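Local coordinates for methyltransferase domain-containing protein (Serratia marcescens, PDB 7CLU) that transfers a methyl group from S-adenosyl-L-methionine to an oxygen of its substrate in the prodigiosin synthetic pathway, at the interface of chains A and B. Residues are numbered along the deposited sequence; one frame, centred on the assembly and turned at random. Chains: chain A/B, Methyltransferase domain-containing protein.

The interface of chains A and B. Residues chain A 12-16; chain B 18, 99, 103-104, 107.
A:Phe15 faces helix 93-107 of chain B with its CG set between its own backbone N and carbonyl carbon (chi1 66°), while in the next residue, A:Phe16, CG lies anti to the carbonyl carbon, and the two rings reach the same face of the B:Trp107 indole in different ways, A:Phe16 flat and A:Phe15 by an edge. This is a hydrophobic patch of the dimer interface of a class II O-methyltransferase, in which the N-terminal dimerisation region of chain A meets helices 15-26 and 93-107 of chain B, and the two-fold axis makes a twin of it with the chains exchanged. No N or O pair bridges the two chains here, and the centre of the patch lies about 24 Å from the predicted proton acceptor A:His247. A:Phe16 lays one face over the indole of B:Trp107. The phenyl and the six-membered ring are nearly parallel, their planes 11° apart. Their centroids are 4.1 Å apart, with the overlap shifted toward the rims. The CD1-CE1 side of the phenyl lies over CE2, CZ2 and NE1 of B:Trp107, with CE1 3.4 Å from CE2. At the far end of the indole, CZ3 of B:Trp107 sits 3.3 Å from the backbone O of A:Phe16. A:Phe15 meets the same tryptophan edge to face, its plane turned 85° from the five-membered ring. Its CE2 reaches CG of B:Trp107 at 3.9 Å. One face of A:Phe15 lies against B:Ile99 and B:Tyr104: the CG2 methyl of B:Ile99 comes 3.6 Å from CE1, CA of B:Tyr104 packs by CE2, and ring carbon CD2 of B:Tyr104 sits over CG. CB of B:Leu103 lies toward the edge, at CZ. CD1 of A:Phe16 is above the opposite face near its rim, and the ring is thereby held between the helix of chain B and its own neighbour. The outer branch of B:Ile99 points toward the end of helix 5-12, where its CD1 methyl meets the thioether SD of A:Met13 at 3.7 Å and also touches CB of A:Met12. This methyl and CB of B:Ala18 both pack by the carbonyl O of A:Met12, which lies in plane at the edge of the A:Phe15 ring; CB of B:Ala18 is 3.4 Å from that O of A:Met12.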
loop_
_atom_site.group_PDB
_atom_site.type_symbol
_atom_site.label_atom_id
_atom_site.label_comp_id
_atom_site.label_asym_id
_atom_site.label_seq_id
_atom_site.Cartn_x
_atom_site.Cartn_y
_atom_site.Cartn_z
ATOM N N MET A 12 6.758 3.815 2.623
ATOM C CA MET A 12 6.520 4.454 1.335
ATOM C C MET A 12 6.518 3.443 0.188
ATOM O O MET A 12 5.873 3.683 -0.838
ATOM C CB MET A 12 7.564 5.549 1.075
ATOM C CG MET A 12 7.440 6.770 1.987
ATOM S SD MET A 12 8.960 7.766 2.031
ATOM C CE MET A 12 9.031 8.300 0.327
ATOM N N MET A 13 7.210 2.310 0.345
ATOM C CA MET A 13 7.248 1.258 -0.671
ATOM C C MET A 13 6.219 0.161 -0.432
ATOM O O MET A 13 6.188 -0.818 -1.187
ATOM C CB MET A 13 8.634 0.604 -0.720
ATOM C CG MET A 13 9.770 1.595 -0.744
ATOM S SD MET A 13 9.654 2.610 -2.207
ATOM C CE MET A 13 10.496 1.504 -3.335
ATOM N N GLY A 14 5.385 0.300 0.595
ATOM C CA GLY A 14 4.418 -0.726 0.936
ATOM C C GLY A 14 3.334 -0.946 -0.097
ATOM O O GLY A 14 2.609 -1.949 0.005
ATOM N N PHE A 15 3.190 -0.038 -1.076
ATOM C CA PHE A 15 2.324 -0.338 -2.213
ATOM C C PHE A 15 2.853 -1.520 -3.025
ATOM O O PHE A 15 2.055 -2.186 -3.702
ATOM C CB PHE A 15 2.109 0.917 -3.105
ATOM C CG PHE A 15 3.365 1.405 -3.804
ATOM C CD1 PHE A 15 4.276 2.209 -3.141
ATOM C CD2 PHE A 15 3.614 1.070 -5.129
ATOM C CE1 PHE A 15 5.441 2.644 -3.777
ATOM C CE2 PHE A 15 4.779 1.509 -5.772
ATOM C CZ PHE A 15 5.688 2.290 -5.080
ATOM N N PHE A 16 4.153 -1.842 -2.915
ATOM C CA PHE A 16 4.685 -3.073 -3.520
ATOM C C PHE A 16 3.932 -4.309 -3.034
ATOM O O PHE A 16 3.429 -5.106 -3.835
ATOM C CB PHE A 16 6.168 -3.263 -3.187
ATOM C CG PHE A 16 7.104 -2.394 -3.959
ATOM C CD1 PHE A 16 6.640 -1.386 -4.792
ATOM C CD2 PHE A 16 8.481 -2.590 -3.839
ATOM C CE1 PHE A 16 7.528 -0.579 -5.489
ATOM C CE2 PHE A 16 9.379 -1.795 -4.549
ATOM C CZ PHE A 16 8.897 -0.781 -5.375
ATOM N N ALA B 18 1.593 4.257 2.522
ATOM C CA ALA B 18 2.598 4.736 1.581
ATOM C C ALA B 18 2.219 6.114 1.046
ATOM O O ALA B 18 3.033 7.046 1.056
ATOM C CB ALA B 18 2.766 3.732 0.440
ATOM N N ILE B 99 8.117 7.881 -6.352
ATOM C CA ILE B 99 6.952 7.008 -6.155
ATOM C C ILE B 99 5.718 7.618 -6.801
ATOM O O ILE B 99 4.997 6.954 -7.554
ATOM C CB ILE B 99 6.717 6.727 -4.656
ATOM C CG1 ILE B 99 7.755 5.734 -4.106
ATOM C CG2 ILE B 99 5.304 6.161 -4.434
ATOM C CD1 ILE B 99 7.965 5.853 -2.590
ATOM N N LEU B 103 6.652 5.148 -9.911
ATOM C CA LEU B 103 6.481 3.768 -9.451
ATOM C C LEU B 103 5.028 3.450 -9.131
ATOM O O LEU B 103 4.499 2.411 -9.558
ATOM C CB LEU B 103 7.365 3.504 -8.231
ATOM C CG LEU B 103 8.871 3.661 -8.480
ATOM C CD1 LEU B 103 9.690 3.104 -7.333
ATOM C CD2 LEU B 103 9.263 3.002 -9.783
ATOM N N TYR B 104 4.366 4.320 -8.363
ATOM C CA TYR B 104 2.986 4.034 -7.975
ATOM C C TYR B 104 2.083 3.864 -9.184
ATOM O O TYR B 104 1.328 2.878 -9.224
ATOM C CB TYR B 104 2.478 5.124 -7.032
ATOM C CG TYR B 104 1.145 4.848 -6.397
ATOM C CD1 TYR B 104 -0.041 5.149 -7.057
ATOM C CD2 TYR B 104 1.070 4.326 -5.105
ATOM C CE1 TYR B 104 -1.259 4.924 -6.470
ATOM C CE2 TYR B 104 -0.141 4.124 -4.497
ATOM C CZ TYR B 104 -1.305 4.399 -5.180
ATOM O OH TYR B 104 -2.516 4.162 -4.565
ATOM N N TRP B 107 3.102 0.464 -10.843
ATOM C CA TRP B 107 2.628 -0.725 -10.145
ATOM C C TRP B 107 1.120 -0.885 -10.191
ATOM O O TRP B 107 0.624 -1.980 -9.893
ATOM C CB TRP B 107 3.093 -0.699 -8.709
ATOM C CG TRP B 107 4.477 -1.207 -8.552
ATOM C CD1 TRP B 107 5.628 -0.599 -8.954
ATOM C CD2 TRP B 107 4.861 -2.423 -7.914
ATOM N NE1 TRP B 107 6.720 -1.376 -8.600
ATOM C CE2 TRP B 107 6.271 -2.501 -7.962
ATOM C CE3 TRP B 107 4.151 -3.461 -7.307
ATOM C CZ2 TRP B 107 6.982 -3.577 -7.411
ATOM C CZ3 TRP B 107 4.872 -4.538 -6.761
ATOM C CH2 TRP B 107 6.255 -4.577 -6.814
#